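Local coordinates for omega transaminase (Pseudomonas sp., PDB 5LHA), which probably transfers amino groups from amine donors to carbonyl acceptors, using the pyridoxal phosphate/pyridoxamine phosphate cofactor as the carrier, at residues A226-E231 with P248-V253. Numbering follows the deposited sequence.
Sequences AALIAE and PRLREV. With PMP (4'-deoxy-4'-aminopyridoxal-5'-phosphate), chain E.
Leu228, Ala230 and Leu250 meet with aliphatic groups alone; the flat groups that meet here are the Glu231 carboxylate and the PMP ring. The carboxylate touches the methyl C2A, beyond the C2 edge of the ring. Glu231 OE1 is 3.5 Å from PMP C2A, somewhat off the ring plane and not over the face. The carboxylate stands nearly perpendicular to the ring. The extended chain beyond CG carries it out to the methyl. Hydrogen bonds from Gly235 N to OE1 and from Tyr157 N to OE2 occupy both carboxylate oxygens and fix its rotation.

Leu228 and Ala230 point toward the helix, while Ile229 points away from it. With CG anti to the backbone N (chi1 -177°), Leu228 brings both methyls up to Leu250, which they meet at a slant. CD2 of Leu228 is 3.9 Å from CD2 of Leu250, and the two CD1 methyls are 4.2 Å apart. Ala230 CB lies 4.3 Å from Leu250 CD2, so Leu250 spans two strand residues. The contact is buried and small. Leu213 of helix 202-220 also packs on Leu250. Strand 225-230, helix 246-256 and the parallel strand 260-264 form a beta-alpha-beta unit in the cofactor-binding domain of fold type I PLP enzymes.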
ATOM      1  N   ALA A 226       0.194   7.401 -13.963  1.00 32.30           N
ATOM      2  CA  ALA A 226       0.442   8.840 -13.900  1.00 31.90           C
ATOM      3  C   ALA A 226       1.642   9.249 -14.747  1.00 30.96           C
ATOM      4  O   ALA A 226       1.556  10.203 -15.530  1.00 29.87           O
ATOM      5  CB  ALA A 226       0.647   9.279 -12.448  1.00 30.54           C
ATOM      6  N   ALA A 227       2.766   8.542 -14.618  1.00 30.04           N
ATOM      7  CA  ALA A 227       3.963   8.978 -15.321  1.00 29.46           C
ATOM      8  C   ALA A 227       4.939   7.823 -15.482  1.00 30.21           C
ATOM      9  O   ALA A 227       4.871   6.814 -14.774  1.00 28.40           O
ATOM     10  CB  ALA A 227       4.629  10.149 -14.602  1.00 29.59           C
ATOM     11  N   LEU A 228       5.823   7.983 -16.465  1.00 31.63           N
ATOM     12  CA  LEU A 228       7.001   7.149 -16.655  1.00 31.83           C
ATOM     13  C   LEU A 228       8.239   8.008 -16.437  1.00 32.94           C
ATOM     14  O   LEU A 228       8.352   9.093 -17.016  1.00 35.35           O
ATOM     15  CB  LEU A 228       7.015   6.541 -18.063  1.00 32.74           C
ATOM     16  CG  LEU A 228       8.110   5.564 -18.508  1.00 33.52           C
ATOM     17  CD1 LEU A 228       7.555   4.651 -19.592  1.00 35.06           C
ATOM     18  CD2 LEU A 228       9.343   6.271 -19.028  1.00 34.15           C
ATOM     19  N   ILE A 229       9.177   7.518 -15.630  1.00 31.55           N
ATOM     20  CA  ILE A 229      10.397   8.255 -15.320  1.00 30.15           C
ATOM     21  C   ILE A 229      11.601   7.466 -15.810  1.00 29.58           C
ATOM     22  O   ILE A 229      11.680   6.247 -15.618  1.00 31.78           O
ATOM     23  CB  ILE A 229      10.499   8.564 -13.811  1.00 29.39           C
ATOM     24  CG1 ILE A 229      11.761   9.372 -13.514  1.00 28.30           C
ATOM     25  CG2 ILE A 229      10.383   7.292 -12.967  1.00 29.90           C
ATOM     26  CD1 ILE A 229      11.773   9.981 -12.133  1.00 27.41           C
ATOM     27  N   ALA A 230      12.535   8.162 -16.450  1.00 27.85           N
ATOM     28  CA  ALA A 230      13.690   7.494 -17.022  1.00 27.79           C
ATOM     29  C   ALA A 230      14.826   8.491 -17.176  1.00 28.57           C
ATOM     30  O   ALA A 230      14.605   9.677 -17.444  1.00 27.65           O
ATOM     31  CB  ALA A 230      13.346   6.853 -18.372  1.00 28.20           C
ATOM     32  N   GLU A 231      16.054   7.988 -16.998  1.00 29.58           N
ATOM     33  CA  GLU A 231      17.252   8.785 -17.224  1.00 29.82           C
ATOM     34  C   GLU A 231      17.660   8.668 -18.683  1.00 31.08           C
ATOM     35  O   GLU A 231      17.697   7.554 -19.218  1.00 32.23           O
ATOM     36  CB  GLU A 231      18.402   8.305 -16.350  1.00 30.37           C
ATOM     37  CG  GLU A 231      18.127   8.238 -14.864  1.00 30.72           C
ATOM     38  CD  GLU A 231      19.042   7.236 -14.173  1.00 31.44           C
ATOM     39  OE1 GLU A 231      20.244   7.520 -14.004  1.00 32.20           O
ATOM     40  OE2 GLU A 231      18.567   6.134 -13.845  1.00 32.27           O
ATOM     41  N   PRO A 248      12.947   8.277 -28.458  1.00 35.77           N
ATOM     42  CA  PRO A 248      11.846   8.686 -29.351  1.00 37.42           C
ATOM     43  C   PRO A 248      10.648   7.745 -29.328  1.00 35.94           C
ATOM     44  O   PRO A 248       9.502   8.210 -29.374  1.00 33.32           O
ATOM     45  CB  PRO A 248      12.521   8.726 -30.729  1.00 38.40           C
ATOM     46  CG  PRO A 248      13.939   9.072 -30.416  1.00 37.76           C
ATOM     47  CD  PRO A 248      14.252   8.345 -29.148  1.00 36.51           C
ATOM     48  N   ARG A 249      10.873   6.432 -29.269  1.00 36.66           N
ATOM     49  CA  ARG A 249       9.747   5.507 -29.188  1.00 36.72           C
ATOM     50  C   ARG A 249       9.164   5.435 -27.786  1.00 36.24           C
ATOM     51  O   ARG A 249       8.036   4.958 -27.621  1.00 34.58           O
ATOM     52  CB  ARG A 249      10.170   4.118 -29.656  1.00 37.23           C
ATOM     53  CG  ARG A 249      10.591   4.069 -31.115  1.00 37.45           C
ATOM     54  CD  ARG A 249      10.791   2.640 -31.576  1.00 37.52           C
ATOM     55  NE  ARG A 249       9.581   1.841 -31.376  1.00 37.29           N
ATOM     56  CZ  ARG A 249       9.404   0.608 -31.843  1.00 36.72           C
ATOM     57  NH1 ARG A 249      10.362   0.012 -32.548  1.00 35.02           N
ATOM     58  NH2 ARG A 249       8.265  -0.031 -31.604  1.00 38.17           N
ATOM     59  N   LEU A 250       9.916   5.888 -26.778  1.00 36.85           N
ATOM     60  CA  LEU A 250       9.349   6.110 -25.453  1.00 35.76           C
ATOM     61  C   LEU A 250       8.324   7.235 -25.489  1.00 37.11           C
ATOM     62  O   LEU A 250       7.182   7.070 -25.044  1.00 35.72           O
ATOM     63  CB  LEU A 250      10.471   6.439 -24.474  1.00 34.20           C
ATOM     64  CG  LEU A 250      10.318   6.010 -23.021  1.00 33.74           C
ATOM     65  CD1 LEU A 250      10.042   4.522 -22.954  1.00 33.75           C
ATOM     66  CD2 LEU A 250      11.585   6.363 -22.267  1.00 33.76           C
ATOM     67  N   ARG A 251       8.728   8.391 -26.032  1.00 38.33           N
ATOM     68  CA  ARG A 251       7.837   9.536 -26.199  1.00 38.73           C
ATOM     69  C   ARG A 251       6.559   9.155 -26.939  1.00 40.72           C
ATOM     70  O   ARG A 251       5.460   9.577 -26.558  1.00 42.14           O
ATOM     71  CB  ARG A 251       8.585  10.641 -26.953  1.00 37.72           C
ATOM     72  CG  ARG A 251       7.819  11.943 -27.240  1.00 36.83           C
ATOM     73  CD  ARG A 251       7.568  12.792 -26.007  1.00 34.14           C
ATOM     74  NE  ARG A 251       6.345  12.432 -25.300  1.00 31.54           N
ATOM     75  CZ  ARG A 251       5.942  13.027 -24.183  1.00 29.94           C
ATOM     76  NH1 ARG A 251       6.671  13.995 -23.652  1.00 31.69           N
ATOM     77  NH2 ARG A 251       4.820  12.655 -23.594  1.00 28.08           N
ATOM     78  N   GLU A 252       6.684   8.371 -28.010  1.00 41.74           N
ATOM     79  CA  GLU A 252       5.513   8.023 -28.805  1.00 42.72           C
ATOM     80  C   GLU A 252       4.543   7.163 -28.011  1.00 40.56           C
ATOM     81  O   GLU A 252       3.327   7.392 -28.044  1.00 38.74           O
ATOM     82  CB  GLU A 252       5.940   7.278 -30.065  1.00 45.77           C
ATOM     83  CG  GLU A 252       6.696   8.116 -31.064  1.00 49.76           C
ATOM     84  CD  GLU A 252       7.399   7.257 -32.094  1.00 52.79           C
ATOM     85  OE1 GLU A 252       7.288   6.010 -32.010  1.00 53.43           O
ATOM     86  OE2 GLU A 252       8.073   7.826 -32.974  1.00 54.17           O
ATOM     87  N   VAL A 253       5.060   6.171 -27.286  1.00 40.69           N
ATOM     88  CA  VAL A 253       4.191   5.258 -26.549  1.00 40.97           C
ATOM     89  C   VAL A 253       3.455   5.992 -25.435  1.00 38.76           C
ATOM     90  O   VAL A 253       2.259   5.770 -25.212  1.00 36.09           O
ATOM     91  CB  VAL A 253       5.007   4.066 -26.011  1.00 41.81           C
ATOM     92  CG1 VAL A 253       4.148   3.191 -25.119  1.00 41.14           C
ATOM     93  CG2 VAL A 253       5.555   3.245 -27.164  1.00 42.83           C
TER
HETATM   94  N1  PMP E 501      18.530  10.891  -9.961  1.00 22.49           N
HETATM   95  C2  PMP E 501      19.755  10.772 -10.597  1.00 22.12           C
HETATM   96  C2A PMP E 501      19.846  10.332 -12.033  1.00 21.84           C
HETATM   97  C3  PMP E 501      20.894  10.692  -9.808  1.00 24.25           C
HETATM   98  O3  PMP E 501      22.067  10.216 -10.331  1.00 21.07           O
HETATM   99  C4  PMP E 501      20.839  11.089  -8.473  1.00 26.24           C
HETATM  100  C4A PMP E 501      22.101  11.078  -7.638  1.00 27.87           C
HETATM  101  N4A PMP E 501      23.189  10.463  -8.369  1.00 29.55           N
HETATM  102  C5  PMP E 501      19.623  11.485  -7.911  1.00 24.64           C
HETATM  103  C6  PMP E 501      18.463  11.378  -8.678  1.00 23.60           C
HETATM  104  C5A PMP E 501      19.587  12.018  -6.487  1.00 23.74           C
HETATM  105  O4P PMP E 501      20.385  13.185  -6.368  1.00 21.95           O
HETATM  106  P   PMP E 501      20.813  13.807  -4.938  1.00 22.26           P
HETATM  107  O1P PMP E 501      22.030  13.031  -4.469  1.00 17.88           O
HETATM  108  O2P PMP E 501      21.192  15.259  -5.144  1.00 19.92           O
HETATM  109  O3P PMP E 501      19.715  13.686  -3.900  1.00 16.06           O